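Cysteine hydrolase (Vibrio cholerae, PDB 6V98) is a type VI secretion system effector that probably acts as a papain-like cysteine hydrolase on a target in competing bacteria. Local coordinates at residues A[94-99]-A[197-202]; A[99-104]-A[192-197]. All coordinates share one frame; numbering follows the deposited sequence.

After the first strands of the sheet, the chain enters helix 93-107, which supplies one side of both contacts, its early turns to contact 1 and its later turns to contact 2. The chain then runs through strand 113-120 and further helices before returning as the hairpin of strands 188-193 and 198-202. Contact 2 closes the inner loop where 192-197 meets 99-104, and contact 1 closes the outer one where 197-202 meets 94-99, so contact 2 is nested inside the loop closed by contact 1. Their centres lie about 7 Å apart. Together they fasten the C-terminal hairpin, at one edge of the seven-stranded antiparallel sheet, against the helix.

Contact 1. Residues A[94-99]-A[197-202]; sequences SSLLKV and NKLTVS
Leu-97 of helix 94-99 lies opposite Leu-199 of strand 198-202, their CA atoms 6.6 Å apart, where the helix and strand segments approach to 9.0 Å between axes at 115° between their N-to-C directions. Leu-97 does most of the touching through one methyl. Its CG stands anti to the carbonyl carbon (chi1 -86°), and from there CD2 packs on Leu-199 CB at 3.6 Å. The same methyl, CD2, lies 3.4 Å from Asn-197 O, so it spans from the residue just before the strand to Leu-199, whose side chain points to the helix. Leu-199 answers from the strand with CG anti to the backbone N (chi1 176°), and its CD1 meets Leu-96 CD2 at 3.7 Å, the two side chains crossing at about a right angle.

The strand is the last of the seven-stranded antiparallel sheet and pairs with strand 188-193. Where the turn enters the strand, Asn-197 and Lys-198 both face Asp-193 in a G1 beta bulge, with Asn-197 in a left-handed backbone conformation. The side-chain amide of Asn-197 comes close to the helix as well: OD1 is 3.9 Å from Leu-97 CD2, while its polar partner is Tyr-192 OH.

Away from the helix, Lys-198 reaches forward along its own strand. NZ donates to Leu-199 O at 2.9 Å, approaching from above the carbonyl plane, and also to Thr-200 OG1 at 3.1 Å, which ties the ammonium to the strand's outer side. Leu-199 also touches Leu-100 on the next turn of the helix, and Leu-97 packs on Tyr-192 of the neighbouring strand.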
ATOM      1  N   SER A  94       9.940  -1.896  16.397  1.00 32.53           N
ATOM      2  CA  SER A  94      10.279  -0.474  16.442  1.00 30.61           C
ATOM      3  C   SER A  94      10.521   0.094  15.049  1.00 32.28           C
ATOM      4  O   SER A  94      10.068   1.205  14.739  1.00 31.15           O
ATOM      5  CB  SER A  94      11.509  -0.251  17.329  1.00 41.69           C
ATOM      6  OG  SER A  94      12.525  -1.185  17.024  1.00 44.64           O
ATOM      7  N   SER A  95      11.230  -0.649  14.191  1.00 31.97           N
ATOM      8  CA  SER A  95      11.553  -0.114  12.873  1.00 29.36           C
ATOM      9  C   SER A  95      10.325  -0.064  11.980  1.00 32.14           C
ATOM     10  O   SER A  95      10.213   0.830  11.135  1.00 30.95           O
ATOM     11  CB  SER A  95      12.667  -0.934  12.219  1.00 30.76           C
ATOM     12  OG  SER A  95      12.208  -2.213  11.806  1.00 32.51           O
ATOM     13  N   LEU A  96       9.394  -1.003  12.153  1.00 28.48           N
ATOM     14  CA  LEU A  96       8.148  -0.930  11.400  1.00 30.34           C
ATOM     15  C   LEU A  96       7.266   0.201  11.917  1.00 31.21           C
ATOM     16  O   LEU A  96       6.632   0.912  11.128  1.00 28.48           O
ATOM     17  CB  LEU A  96       7.420  -2.275  11.459  1.00 27.26           C
ATOM     18  CG  LEU A  96       6.129  -2.318  10.639  1.00 27.33           C
ATOM     19  CD1 LEU A  96       6.447  -2.032   9.205  1.00 25.33           C
ATOM     20  CD2 LEU A  96       5.453  -3.674  10.789  1.00 30.76           C
ATOM     21  N   LEU A  97       7.237   0.404  13.240  1.00 30.08           N
ATOM     22  CA  LEU A  97       6.497   1.529  13.809  1.00 25.73           C
ATOM     23  C   LEU A  97       6.961   2.858  13.224  1.00 29.56           C
ATOM     24  O   LEU A  97       6.151   3.767  13.009  1.00 31.16           O
ATOM     25  CB  LEU A  97       6.658   1.565  15.336  1.00 27.00           C
ATOM     26  CG  LEU A  97       5.723   0.744  16.225  1.00 36.99           C
ATOM     27  CD1 LEU A  97       6.279   0.697  17.653  1.00 35.22           C
ATOM     28  CD2 LEU A  97       4.313   1.325  16.203  1.00 27.82           C
ATOM     29  N   LYS A  98       8.266   3.007  12.991  1.00 29.79           N
ATOM     30  CA  LYS A  98       8.775   4.264  12.453  1.00 27.24           C
ATOM     31  C   LYS A  98       8.237   4.511  11.051  1.00 30.41           C
ATOM     32  O   LYS A  98       7.858   5.638  10.710  1.00 29.57           O
ATOM     33  CB  LYS A  98      10.302   4.249  12.449  1.00 29.01           C
ATOM     34  CG  LYS A  98      10.929   5.529  11.956  1.00 42.16           C
ATOM     35  CD  LYS A  98      12.431   5.473  12.090  1.00 46.43           C
ATOM     36  CE  LYS A  98      13.058   6.725  11.530  1.00 50.28           C
ATOM     37  NZ  LYS A  98      14.540   6.620  11.561  1.00 57.33           N
ATOM     38  N   VAL A  99       8.170   3.454  10.234  1.00 29.76           N
ATOM     39  CA  VAL A  99       7.633   3.565   8.883  1.00 25.77           C
ATOM     40  C   VAL A  99       6.136   3.824   8.918  1.00 23.86           C
ATOM     41  O   VAL A  99       5.612   4.603   8.116  1.00 25.80           O
ATOM     42  CB  VAL A  99       7.954   2.291   8.079  1.00 25.42           C
ATOM     43  CG1 VAL A  99       7.190   2.277   6.739  1.00 24.76           C
ATOM     44  CG2 VAL A  99       9.452   2.184   7.849  1.00 28.31           C
ATOM     45  N   ASN A 197       0.616   5.414  18.736  1.00 31.64           N
ATOM     46  CA  ASN A 197       1.820   4.871  18.099  1.00 37.77           C
ATOM     47  C   ASN A 197       2.053   3.429  18.527  1.00 38.62           C
ATOM     48  O   ASN A 197       3.147   3.041  18.941  1.00 39.30           O
ATOM     49  CB  ASN A 197       3.050   5.740  18.369  1.00 41.46           C
ATOM     50  CG  ASN A 197       4.192   5.476  17.380  1.00 42.79           C
ATOM     51  OD1 ASN A 197       3.970   5.235  16.185  1.00 43.13           O
ATOM     52  ND2 ASN A 197       5.420   5.524  17.878  1.00 46.67           N
ATOM     53  N   LYS A 198       0.998   2.630  18.419  1.00 36.80           N
ATOM     54  CA  LYS A 198       1.048   1.223  18.780  1.00 37.74           C
ATOM     55  C   LYS A 198       0.700   0.369  17.572  1.00 31.49           C
ATOM     56  O   LYS A 198      -0.236   0.675  16.831  1.00 28.39           O
ATOM     57  CB  LYS A 198       0.084   0.892  19.917  1.00 47.19           C
ATOM     58  CG  LYS A 198       0.372  -0.453  20.593  1.00 61.65           C
ATOM     59  CD  LYS A 198      -0.873  -1.331  20.702  1.00 67.08           C
ATOM     60  CE  LYS A 198      -0.587  -2.630  21.458  1.00 71.73           C
ATOM     61  NZ  LYS A 198       0.221  -3.612  20.683  1.00 68.51           N
ATOM     62  N   LEU A 199       1.436  -0.722  17.420  1.00 31.44           N
ATOM     63  CA  LEU A 199       1.265  -1.680  16.345  1.00 28.14           C
ATOM     64  C   LEU A 199       0.827  -3.008  16.944  1.00 29.30           C
ATOM     65  O   LEU A 199       1.329  -3.424  17.993  1.00 30.30           O
ATOM     66  CB  LEU A 199       2.592  -1.829  15.600  1.00 30.60           C
ATOM     67  CG  LEU A 199       2.991  -2.739  14.457  1.00 44.65           C
ATOM     68  CD1 LEU A 199       4.348  -2.243  13.996  1.00 38.59           C
ATOM     69  CD2 LEU A 199       3.095  -4.172  14.913  1.00 47.46           C
ATOM     70  N   THR A 200      -0.106  -3.673  16.279  1.00 29.05           N
ATOM     71  CA  THR A 200      -0.546  -5.003  16.663  1.00 26.94           C
ATOM     72  C   THR A 200      -0.583  -5.850  15.404  1.00 31.65           C
ATOM     73  O   THR A 200      -1.224  -5.468  14.422  1.00 29.73           O
ATOM     74  CB  THR A 200      -1.925  -4.964  17.327  1.00 37.50           C
ATOM     75  OG1 THR A 200      -1.900  -4.061  18.440  1.00 40.05           O
ATOM     76  CG2 THR A 200      -2.310  -6.336  17.829  1.00 42.42           C
ATOM     77  N   VAL A 201       0.120  -6.973  15.416  1.00 30.34           N
ATOM     78  CA  VAL A 201       0.039  -7.936  14.326  1.00 27.44           C
ATOM     79  C   VAL A 201      -0.704  -9.148  14.861  1.00 29.15           C
ATOM     80  O   VAL A 201      -0.489  -9.561  16.008  1.00 32.60           O
ATOM     81  CB  VAL A 201       1.432  -8.315  13.779  1.00 36.43           C
ATOM     82  CG1 VAL A 201       1.341  -9.527  12.873  1.00 38.80           C
ATOM     83  CG2 VAL A 201       2.051  -7.150  13.016  1.00 34.14           C
ATOM     84  N   SER A 202      -1.629  -9.679  14.070  1.00 25.09           N
ATOM     85  CA  SER A 202      -2.439 -10.771  14.585  1.00 27.52           C
ATOM     86  C   SER A 202      -2.817 -11.697  13.444  1.00 30.86           C
ATOM     87  O   SER A 202      -2.495 -11.456  12.275  1.00 27.69           O
ATOM     88  CB  SER A 202      -3.674 -10.243  15.319  1.00 33.30           C
ATOM     89  OG  SER A 202      -4.516  -9.508  14.450  1.00 30.39           O
TER

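Contact 2. Residues A[99-104]-A[192-197]; sequences VLKEVS and YDYKTN
Leu-100 is the first residue of helix segment 99-104 to meet 192-197, and it does so against the ring of Tyr-192. Its CB sits 3.8 Å from the ring centroid and only 6° off the normal, a CH-pi contact over the middle of one face. CG stands anti to the carbonyl carbon (chi1 -69°); beyond it CD1 packs on Tyr-192 CB, at the root of the tyrosine, and the two side chains run past one another in opposite directions.

Lys-101 follows, at the far end of that ring. Its CB lies 3.3 Å from Tyr-192 OH, a hydroxyl that donates to Asn-197 OD1 at 2.7 Å and thereby ties the end of strand 188-193 to the far side of the turn. This turn joins the last two strands of the sheet. Within it the carboxylate of Asp-193 forms an Asx motif: OD2 accepts from Thr-196 N at 2.7 Å and also from Thr-196 OG1, both on its anti side, so two bonds from one residue grip a single oxygen.

Beyond CB, the lysine chain crosses the Tyr-194 side chain at about a right angle, Lys-101 CG lying 3.6 Å from Tyr-194 CE1. Lys-101 O lies in the plane of the Tyr-194 ring at its edge.

One turn later Ser-104 meets this second ring on the same flank, one atom nearer its root. Its OG, anti to the backbone N (chi1 177°), is 3.3 Å from Tyr-194 CD1 but hydrogen-bonds to Gly-111 O, while CB comes near the plane of the Tyr-192 ring at its edge, 4.2 Å from CE2.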
ATOM      1  N   VAL A  99       8.170   3.454  10.234  1.00 29.76           N
ATOM      2  CA  VAL A  99       7.633   3.565   8.883  1.00 25.77           C
ATOM      3  C   VAL A  99       6.136   3.824   8.918  1.00 23.86           C
ATOM      4  O   VAL A  99       5.612   4.603   8.116  1.00 25.80           O
ATOM      5  CB  VAL A  99       7.954   2.291   8.079  1.00 25.42           C
ATOM      6  CG1 VAL A  99       7.190   2.277   6.739  1.00 24.76           C
ATOM      7  CG2 VAL A  99       9.452   2.184   7.849  1.00 28.31           C
ATOM      8  N   LEU A 100       5.415   3.144   9.814  1.00 25.33           N
ATOM      9  CA  LEU A 100       3.968   3.310   9.845  1.00 21.44           C
ATOM     10  C   LEU A 100       3.606   4.734  10.238  1.00 24.47           C
ATOM     11  O   LEU A 100       2.721   5.351   9.636  1.00 25.76           O
ATOM     12  CB  LEU A 100       3.342   2.294  10.797  1.00 22.14           C
ATOM     13  CG  LEU A 100       3.425   0.832  10.316  1.00 22.59           C
ATOM     14  CD1 LEU A 100       2.850  -0.126  11.358  1.00 21.58           C
ATOM     15  CD2 LEU A 100       2.724   0.650   8.949  1.00 22.68           C
ATOM     16  N   LYS A 101       4.298   5.280  11.239  1.00 25.76           N
ATOM     17  CA  LYS A 101       4.077   6.674  11.601  1.00 24.76           C
ATOM     18  C   LYS A 101       4.361   7.607  10.424  1.00 25.83           C
ATOM     19  O   LYS A 101       3.613   8.564  10.186  1.00 29.42           O
ATOM     20  CB  LYS A 101       4.955   7.042  12.790  1.00 33.27           C
ATOM     21  CG  LYS A 101       4.525   8.311  13.471  1.00 31.24           C
ATOM     22  CD  LYS A 101       5.301   8.526  14.757  1.00 33.52           C
ATOM     23  CE  LYS A 101       4.411   9.194  15.789  1.00 51.98           C
ATOM     24  NZ  LYS A 101       4.286  10.648  15.535  1.00 58.92           N
ATOM     25  N   GLU A 102       5.456   7.368   9.699  1.00 24.14           N
ATOM     26  CA  GLU A 102       5.770   8.194   8.535  1.00 22.61           C
ATOM     27  C   GLU A 102       4.634   8.154   7.524  1.00 25.75           C
ATOM     28  O   GLU A 102       4.174   9.195   7.041  1.00 25.03           O
ATOM     29  CB  GLU A 102       7.080   7.724   7.893  1.00 24.80           C
ATOM     30  CG  GLU A 102       8.338   8.043   8.729  1.00 32.00           C
ATOM     31  CD  GLU A 102       9.593   7.384   8.172  1.00 31.91           C
ATOM     32  OE1 GLU A 102       9.452   6.410   7.415  1.00 27.31           O
ATOM     33  OE2 GLU A 102      10.715   7.828   8.490  1.00 31.12           O
ATOM     34  N   VAL A 103       4.159   6.946   7.210  1.00 24.37           N
ATOM     35  CA  VAL A 103       3.147   6.779   6.170  1.00 23.85           C
ATOM     36  C   VAL A 103       1.828   7.404   6.602  1.00 24.30           C
ATOM     37  O   VAL A 103       1.141   8.065   5.806  1.00 24.42           O
ATOM     38  CB  VAL A 103       3.012   5.280   5.842  1.00 32.27           C
ATOM     39  CG1 VAL A 103       1.760   5.005   5.052  1.00 34.36           C
ATOM     40  CG2 VAL A 103       4.253   4.811   5.080  1.00 25.34           C
ATOM     41  N   SER A 104       1.469   7.238   7.877  1.00 24.26           N
ATOM     42  CA  SER A 104       0.229   7.822   8.372  1.00 26.56           C
ATOM     43  C   SER A 104       0.251   9.346   8.269  1.00 32.39           C
ATOM     44  O   SER A 104      -0.741   9.963   7.859  1.00 25.20           O
ATOM     45  CB  SER A 104      -0.015   7.386   9.818  1.00 25.06           C
ATOM     46  OG  SER A 104      -1.183   8.009  10.305  1.00 29.51           O
ATOM     47  N   TYR A 192      -2.465  -0.509  13.284  1.00 24.63           N
ATOM     48  CA  TYR A 192      -1.580   0.519  13.804  1.00 25.10           C
ATOM     49  C   TYR A 192      -2.418   1.729  14.172  1.00 26.56           C
ATOM     50  O   TYR A 192      -3.266   2.155  13.384  1.00 24.65           O
ATOM     51  CB  TYR A 192      -0.500   0.913  12.784  1.00 22.52           C
ATOM     52  CG  TYR A 192       0.226   2.186  13.149  1.00 23.47           C
ATOM     53  CD1 TYR A 192       1.237   2.183  14.099  1.00 25.73           C
ATOM     54  CD2 TYR A 192      -0.095   3.398  12.540  1.00 25.71           C
ATOM     55  CE1 TYR A 192       1.914   3.352  14.436  1.00 27.81           C
ATOM     56  CE2 TYR A 192       0.577   4.575  12.877  1.00 28.00           C
ATOM     57  CZ  TYR A 192       1.574   4.542  13.826  1.00 29.66           C
ATOM     58  OH  TYR A 192       2.245   5.699  14.161  1.00 34.36           O
ATOM     59  N   ASP A 193      -2.191   2.276  15.359  1.00 27.21           N
ATOM     60  CA  ASP A 193      -2.847   3.511  15.770  1.00 32.44           C
ATOM     61  C   ASP A 193      -1.821   4.630  15.829  1.00 30.68           C
ATOM     62  O   ASP A 193      -0.790   4.501  16.501  1.00 27.91           O
ATOM     63  CB  ASP A 193      -3.538   3.359  17.126  1.00 33.34           C
ATOM     64  CG  ASP A 193      -4.237   4.634  17.555  1.00 45.79           C
ATOM     65  OD1 ASP A 193      -5.260   4.988  16.929  1.00 45.37           O
ATOM     66  OD2 ASP A 193      -3.748   5.290  18.499  1.00 48.87           O
ATOM     67  N   TYR A 194      -2.119   5.733  15.137  1.00 28.49           N
ATOM     68  CA  TYR A 194      -1.177   6.842  15.059  1.00 33.06           C
ATOM     69  C   TYR A 194      -1.103   7.599  16.376  1.00 32.69           C
ATOM     70  O   TYR A 194      -0.012   7.975  16.821  1.00 31.40           O
ATOM     71  CB  TYR A 194      -1.586   7.786  13.935  1.00 28.69           C
ATOM     72  CG  TYR A 194      -0.653   8.969  13.729  1.00 32.66           C
ATOM     73  CD1 TYR A 194       0.508   8.842  12.972  1.00 31.51           C
ATOM     74  CD2 TYR A 194      -0.949  10.212  14.267  1.00 38.92           C
ATOM     75  CE1 TYR A 194       1.355   9.920  12.778  1.00 36.49           C
ATOM     76  CE2 TYR A 194      -0.109  11.293  14.077  1.00 42.89           C
ATOM     77  CZ  TYR A 194       1.040  11.139  13.323  1.00 39.39           C
ATOM     78  OH  TYR A 194       1.882  12.207  13.116  1.00 40.53           O
ATOM     79  N   LYS A 195      -2.255   7.827  17.009  1.00 32.90           N
ATOM     80  CA  LYS A 195      -2.284   8.631  18.226  1.00 43.03           C
ATOM     81  C   LYS A 195      -1.518   7.954  19.354  1.00 38.48           C
ATOM     82  O   LYS A 195      -0.772   8.607  20.088  1.00 42.02           O
ATOM     83  CB  LYS A 195      -3.732   8.904  18.643  1.00 54.87           C
ATOM     84  CG  LYS A 195      -4.339  10.141  18.007  1.00 64.78           C
ATOM     85  CD  LYS A 195      -3.256  11.032  17.443  1.00 71.14           C
ATOM     86  CE  LYS A 195      -3.832  12.293  16.846  1.00 75.90           C
ATOM     87  NZ  LYS A 195      -2.712  13.179  16.440  1.00 74.63           N
ATOM     88  N   THR A 196      -1.693   6.650  19.520  1.00 34.73           N
ATOM     89  CA  THR A 196      -0.943   5.940  20.551  1.00 40.12           C
ATOM     90  C   THR A 196       0.389   5.394  20.049  1.00 41.50           C
ATOM     91  O   THR A 196       1.213   4.973  20.867  1.00 39.23           O
ATOM     92  CB  THR A 196      -1.782   4.796  21.129  1.00 42.46           C
ATOM     93  OG1 THR A 196      -2.095   3.868  20.088  1.00 36.39           O
ATOM     94  CG2 THR A 196      -3.076   5.340  21.717  1.00 46.14           C
ATOM     95  N   ASN A 197       0.616   5.414  18.736  1.00 31.64           N
ATOM     96  CA  ASN A 197       1.820   4.871  18.099  1.00 37.77           C
ATOM     97  C   ASN A 197       2.053   3.429  18.527  1.00 38.62           C
ATOM     98  O   ASN A 197       3.147   3.041  18.941  1.00 39.30           O
ATOM     99  CB  ASN A 197       3.050   5.740  18.369  1.00 41.46           C
ATOM    100  CG  ASN A 197       4.192   5.476  17.380  1.00 42.79           C
ATOM    101  OD1 ASN A 197       3.970   5.235  16.185  1.00 43.13           O
ATOM    102  ND2 ASN A 197       5.420   5.524  17.878  1.00 46.67           N
TER